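Long-range contact in serine hydrolase CCSP0084 (Cycloclasticus sp. P1, PDB 4I3F), which probably hydrolyses carbon-carbon bonds of meta-cleavage products and esters, as an alpha/beta-hydrolase-fold serine hydrolase from a bacterium that degrades polyaromatic hydrocarbons: residues I27-A39 against D80-P92. Numbering follows the deposited sequence. Where two conformers were deposited one is given.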
loop_
_atom_site.group_PDB
_atom_site.type_symbol
_atom_site.label_atom_id
_atom_site.label_comp_id
_atom_site.label_asym_id
_atom_site.label_seq_id
_atom_site.Cartn_x
_atom_site.Cartn_y
_atom_site.Cartn_z
ATOM N N ILE A 27 -18.285 -5.688 -0.844
ATOM C CA ILE A 27 -18.419 -6.462 -2.063
ATOM C C ILE A 27 -17.758 -7.826 -1.898
ATOM O O ILE A 27 -16.650 -7.933 -1.373
ATOM C CB ILE A 27 -17.858 -5.668 -3.266
ATOM C CG1 ILE A 27 -18.054 -6.427 -4.573
ATOM C CG2 ILE A 27 -16.404 -5.290 -3.052
ATOM C CD1 ILE A 27 -17.990 -5.520 -5.784
ATOM N N GLN A 28 -18.463 -8.873 -2.315
ATOM C CA GLN A 28 -17.942 -10.224 -2.151
ATOM C C GLN A 28 -16.734 -10.452 -3.052
ATOM O O GLN A 28 -16.811 -10.273 -4.266
ATOM C CB GLN A 28 -19.030 -11.243 -2.461
ATOM C CG GLN A 28 -18.596 -12.680 -2.268
ATOM C CD GLN A 28 -19.741 -13.642 -2.485
ATOM O OE1 GLN A 28 -20.863 -13.393 -2.047
ATOM N NE2 GLN A 28 -19.470 -14.743 -3.177
ATOM N N THR A 29 -15.615 -10.844 -2.452
ATOM C CA THR A 29 -14.416 -11.152 -3.213
ATOM C C THR A 29 -13.950 -12.524 -2.775
ATOM O O THR A 29 -13.212 -12.655 -1.792
ATOM C CB THR A 29 -13.298 -10.115 -2.977
ATOM O OG1 THR A 29 -13.107 -9.941 -1.566
ATOM C CG2 THR A 29 -13.677 -8.767 -3.584
ATOM N N GLY A 30 -14.398 -13.548 -3.491
ATOM C CA GLY A 30 -14.097 -14.914 -3.104
ATOM C C GLY A 30 -14.819 -15.306 -1.827
ATOM O O GLY A 30 -16.033 -15.146 -1.728
ATOM N N SER A 31 -14.066 -15.797 -0.842
ATOM C CA SER A 31 -14.654 -16.377 0.357
ATOM C C SER A 31 -14.955 -15.350 1.448
ATOM O O SER A 31 -15.452 -15.711 2.520
ATOM C CB SER A 31 -13.744 -17.472 0.917
ATOM O OG SER A 31 -12.459 -16.951 1.217
ATOM N N PHE A 32 -14.663 -14.078 1.190
ATOM C CA PHE A 32 -14.901 -13.044 2.194
ATOM C C PHE A 32 -15.358 -11.748 1.538
ATOM O O PHE A 32 -15.267 -11.605 0.318
ATOM C CB PHE A 32 -13.622 -12.787 3.004
ATOM C CG PHE A 32 -12.471 -12.310 2.179
ATOM C CD1 PHE A 32 -12.170 -10.957 2.106
ATOM C CD2 PHE A 32 -11.694 -13.212 1.455
ATOM C CE1 PHE A 32 -11.117 -10.512 1.329
ATOM C CE2 PHE A 32 -10.629 -12.774 0.681
ATOM C CZ PHE A 32 -10.341 -11.417 0.613
ATOM N N ASN A 33 -15.832 -10.797 2.342
ATOM C CA ASN A 33 -16.224 -9.491 1.808
ATOM C C ASN A 33 -15.124 -8.449 1.884
ATOM O O ASN A 33 -14.393 -8.377 2.873
ATOM C CB ASN A 33 -17.468 -8.966 2.519
ATOM C CG ASN A 33 -18.716 -9.696 2.103
ATOM O OD1 ASN A 33 -18.906 -9.992 0.928
ATOM N ND2 ASN A 33 -19.575 -10.002 3.070
ATOM N N THR A 34 -15.030 -7.631 0.839
ATOM C CA THR A 34 -14.084 -6.521 0.810
ATOM C C THR A 34 -14.791 -5.188 1.036
ATOM O O THR A 34 -15.781 -4.885 0.372
ATOM C CB THR A 34 -13.329 -6.468 -0.525
ATOM O OG1 THR A 34 -12.373 -7.533 -0.566
ATOM C CG2 THR A 34 -12.589 -5.142 -0.678
ATOM N N PHE A 35 -14.289 -4.396 1.983
ATOM C CA PHE A 35 -14.810 -3.048 2.161
ATOM C C PHE A 35 -14.141 -2.158 1.127
ATOM O O PHE A 35 -12.916 -2.144 1.014
ATOM C CB PHE A 35 -14.532 -2.537 3.571
ATOM C CG PHE A 35 -15.055 -1.150 3.815
ATOM C CD1 PHE A 35 -16.411 -0.936 4.035
ATOM C CD2 PHE A 35 -14.194 -0.060 3.801
ATOM C CE1 PHE A 35 -16.904 0.336 4.251
ATOM C CE2 PHE A 35 -14.676 1.214 4.017
ATOM C CZ PHE A 35 -16.035 1.417 4.243
ATOM N N LEU A 36 -14.949 -1.434 0.360
ATOM C CA LEU A 36 -14.438 -0.687 -0.779
ATOM C C LEU A 36 -14.799 0.790 -0.716
ATOM O O LEU A 36 -15.955 1.149 -0.504
ATOM C CB LEU A 36 -14.996 -1.287 -2.069
ATOM C CG LEU A 36 -14.584 -0.589 -3.362
ATOM C CD1 LEU A 36 -13.100 -0.783 -3.621
ATOM C CD2 LEU A 36 -15.421 -1.083 -4.529
ATOM N N ASN A 37 -13.801 1.648 -0.882
ATOM C CA ASN A 37 -14.057 3.066 -1.125
ATOM C C ASN A 37 -13.939 3.372 -2.621
ATOM O O ASN A 37 -13.019 2.889 -3.277
ATOM C CB ASN A 37 -13.045 3.918 -0.368
ATOM C CG ASN A 37 -13.067 3.664 1.128
ATOM O OD1 ASN A 37 -13.890 4.219 1.843
ATOM N ND2 ASN A 37 -12.141 2.841 1.607
ATOM N N GLU A 38 -14.866 4.167 -3.150
ATOM C CA GLU A 38 -14.835 4.560 -4.557
ATOM C C GLU A 38 -15.077 6.052 -4.739
ATOM O O GLU A 38 -15.840 6.665 -3.999
ATOM C CB GLU A 38 -15.914 3.819 -5.347
ATOM C CG GLU A 38 -15.521 2.457 -5.853
ATOM C CD GLU A 38 -16.623 1.835 -6.683
ATOM O OE1 GLU A 38 -17.616 1.368 -6.088
ATOM O OE2 GLU A 38 -16.502 1.830 -7.923
ATOM N N ALA A 39 -14.457 6.632 -5.757
ATOM C CA ALA A 39 -14.794 7.997 -6.152
ATOM C C ALA A 39 -14.605 8.116 -7.657
ATOM O O ALA A 39 -13.925 7.278 -8.257
ATOM C CB ALA A 39 -13.929 9.000 -5.414
ATOM N N ASP A 80 -10.047 -1.826 1.558
ATOM C CA ASP A 80 -9.307 -2.362 2.693
ATOM C C ASP A 80 -8.766 -3.707 2.226
ATOM O O ASP A 80 -9.509 -4.556 1.723
ATOM C CB ASP A 80 -10.196 -2.560 3.926
ATOM C CG ASP A 80 -10.567 -1.250 4.620
ATOM O OD1 ASP A 80 -10.099 -0.169 4.197
ATOM O OD2 ASP A 80 -11.333 -1.309 5.608
ATOM N N ILE A 81 -7.462 -3.890 2.367
ATOM C CA ILE A 81 -6.810 -5.111 1.921
ATOM C C ILE A 81 -7.148 -6.208 2.927
ATOM O O ILE A 81 -7.362 -5.929 4.109
ATOM C CB ILE A 81 -5.296 -4.851 1.748
ATOM C CG1 ILE A 81 -5.083 -3.847 0.613
ATOM C CG2 ILE A 81 -4.525 -6.119 1.441
ATOM C CD1 ILE A 81 -3.649 -3.357 0.497
ATOM N N ALA A 82 -7.250 -7.447 2.450
ATOM C CA ALA A 82 -7.711 -8.550 3.286
ATOM C C ALA A 82 -6.911 -8.629 4.581
ATOM O O ALA A 82 -5.680 -8.501 4.573
ATOM C CB ALA A 82 -7.654 -9.870 2.517
ATOM N N GLY A 83 -7.618 -8.801 5.692
ATOM C CA GLY A 83 -6.979 -8.838 6.994
ATOM C C GLY A 83 -6.873 -7.475 7.650
ATOM O O GLY A 83 -6.556 -7.382 8.840
ATOM N N PHE A 84 -7.115 -6.413 6.888
ATOM C CA PHE A 84 -7.029 -5.050 7.427
ATOM C C PHE A 84 -8.412 -4.433 7.450
ATOM O O PHE A 84 -9.260 -4.792 6.634
ATOM C CB PHE A 84 -6.150 -4.159 6.545
ATOM C CG PHE A 84 -4.690 -4.511 6.573
ATOM C CD1 PHE A 84 -3.843 -3.908 7.488
ATOM C CD2 PHE A 84 -4.163 -5.427 5.668
ATOM C CE1 PHE A 84 -2.486 -4.215 7.516
ATOM C CE2 PHE A 84 -2.810 -5.743 5.690
ATOM C CZ PHE A 84 -1.974 -5.139 6.620
ATOM N N GLY A 85 -8.628 -3.494 8.368
ATOM C CA GLY A 85 -9.862 -2.723 8.414
ATOM C C GLY A 85 -11.116 -3.568 8.397
ATOM O O GLY A 85 -11.248 -4.496 9.188
ATOM N N LEU A 86 -12.017 -3.270 7.467
ATOM C CA LEU A 86 -13.296 -3.969 7.390
ATOM C C LEU A 86 -13.295 -5.040 6.300
ATOM O O LEU A 86 -14.356 -5.428 5.795
ATOM C CB LEU A 86 -14.432 -2.972 7.160
ATOM C CG LEU A 86 -14.640 -1.991 8.308
ATOM C CD1 LEU A 86 -15.650 -0.931 7.905
ATOM C CD2 LEU A 86 -15.107 -2.718 9.548
ATOM N N SER A 87 -12.106 -5.522 5.949
ATOM C CA SER A 87 -11.991 -6.645 5.019
ATOM C C SER A 87 -11.395 -7.880 5.696
ATOM O O SER A 87 -10.461 -8.499 5.172
ATOM C CB SER A 87 -11.151 -6.255 3.805
ATOM O OG SER A 87 -11.818 -5.270 3.031
ATOM N N GLN A 88 -11.934 -8.237 6.858
ATOM C CA GLN A 88 -11.437 -9.403 7.566
ATOM C C GLN A 88 -11.619 -10.679 6.745
ATOM O O GLN A 88 -12.661 -10.906 6.132
ATOM C CB GLN A 88 -12.091 -9.514 8.940
ATOM C CG GLN A 88 -11.751 -8.326 9.834
ATOM C CD GLN A 88 -10.251 -8.155 10.027
ATOM O OE1 GLN A 88 -9.589 -9.022 10.585
ATOM N NE2 GLN A 88 -9.711 -7.029 9.563
ATOM N N HIS A 89 -10.576 -11.497 6.733
ATOM C CA HIS A 89 -10.608 -12.757 6.004
ATOM C C HIS A 89 -11.436 -13.758 6.792
ATOM O O HIS A 89 -11.536 -13.676 8.020
ATOM C CB HIS A 89 -9.186 -13.284 5.759
ATOM C CG HIS A 89 -9.109 -14.329 4.688
ATOM N ND1 HIS A 89 -9.210 -15.677 4.953
ATOM C CD2 HIS A 89 -8.941 -14.221 3.348
ATOM C CE1 HIS A 89 -9.118 -16.355 3.822
ATOM N NE2 HIS A 89 -8.946 -15.494 2.835
ATOM N N ASN A 90 -12.055 -14.695 6.083
ATOM C CA ASN A 90 -12.949 -15.658 6.699
ATOM C C ASN A 90 -12.216 -16.804 7.398
ATOM O O ASN A 90 -12.779 -17.461 8.278
ATOM C CB ASN A 90 -13.899 -16.220 5.642
ATOM C CG ASN A 90 -13.168 -16.938 4.527
ATOM O OD1 ASN A 90 -13.238 -18.169 4.405
ATOM N ND2 ASN A 90 -12.470 -16.184 3.705
ATOM N N CYS A 91 -10.970 -17.046 7.001
ATOM C CA CYS A 91 -10.185 -18.170 7.519
ATOM C C CYS A 91 -8.712 -17.785 7.387
ATOM O O CYS A 91 -7.978 -18.334 6.558
ATOM C CB CYS A 91 -10.485 -19.436 6.707
ATOM S SG CYS A 91 -10.304 -21.019 7.572
ATOM N N PRO A 92 -8.270 -16.822 8.205
ATOM C CA PRO A 92 -6.931 -16.248 8.043
ATOM C C PRO A 92 -5.855 -17.298 8.230
ATOM O O PRO A 92 -5.864 -18.012 9.229
ATOM C CB PRO A 92 -6.851 -15.209 9.168
ATOM C CG PRO A 92 -7.852 -15.660 10.191
ATOM C CD PRO A 92 -8.964 -16.306 9.400
HETATM O O HOH W 1 -14.799 -9.397 5.406
HETATM O O HOH W 2 -11.064 2.466 4.381
#
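Leu86 lays CD1 over one face of the Phe35 ring, 4.0 Å from the ring centroid, a CH-pi contact, while Asp80 OD2 approaches the same ring obliquely at CD2. Such groups join the hairpin of strands 23-29 and 32-39, at one border of the alpha/beta hydrolase sheet, to the loop that leads from strand 75-79 to helix 96-113. The Phe32 ring has Thr29 O above one face, near the rim, and Ser31 OG at its edge, in plane; it meets the His89 ring obliquely, planes at 45°, with His89 CD2 3.5 Å from Phe32 CE2. Asn90 ND2 in turn lies over a face of the His89 imidazole, near its rim. Phe32 CG stands between its own N and carbonyl carbon (chi1 61°), which directs the ring at the loop and brings CZ to 3.6 Å from Ala82 CB. An alanine in place of Phe32 would probably open a gap beside Ala82 CB and take away the ring that packs on His89 CD2. Antiparallel pairing with strand 75-79 runs on into the loop as Asp80 N donates to Phe35 O. The N of the same Phe35 donates to Ser87 OG (2.8 Å), which passes its own proton to Asp80 O from above the carbonyl plane, so a single hydroxyl ties strand to loop. Asp80 OD2 receives Leu86 N on its anti side, at 2.8 Å and almost straight; Asp80 OD1 takes Ala59 N and a water shared with Asn37 ND2, which bonds chiefly to Ala78 O. A second water donates to Asn33 O and Gln88 O. At the exposed hairpin tip Asn90 ND2 donates to Ser31 OG in a short, bent bond of 2.6 Å, the oxygen lying 32° out of the amide plane.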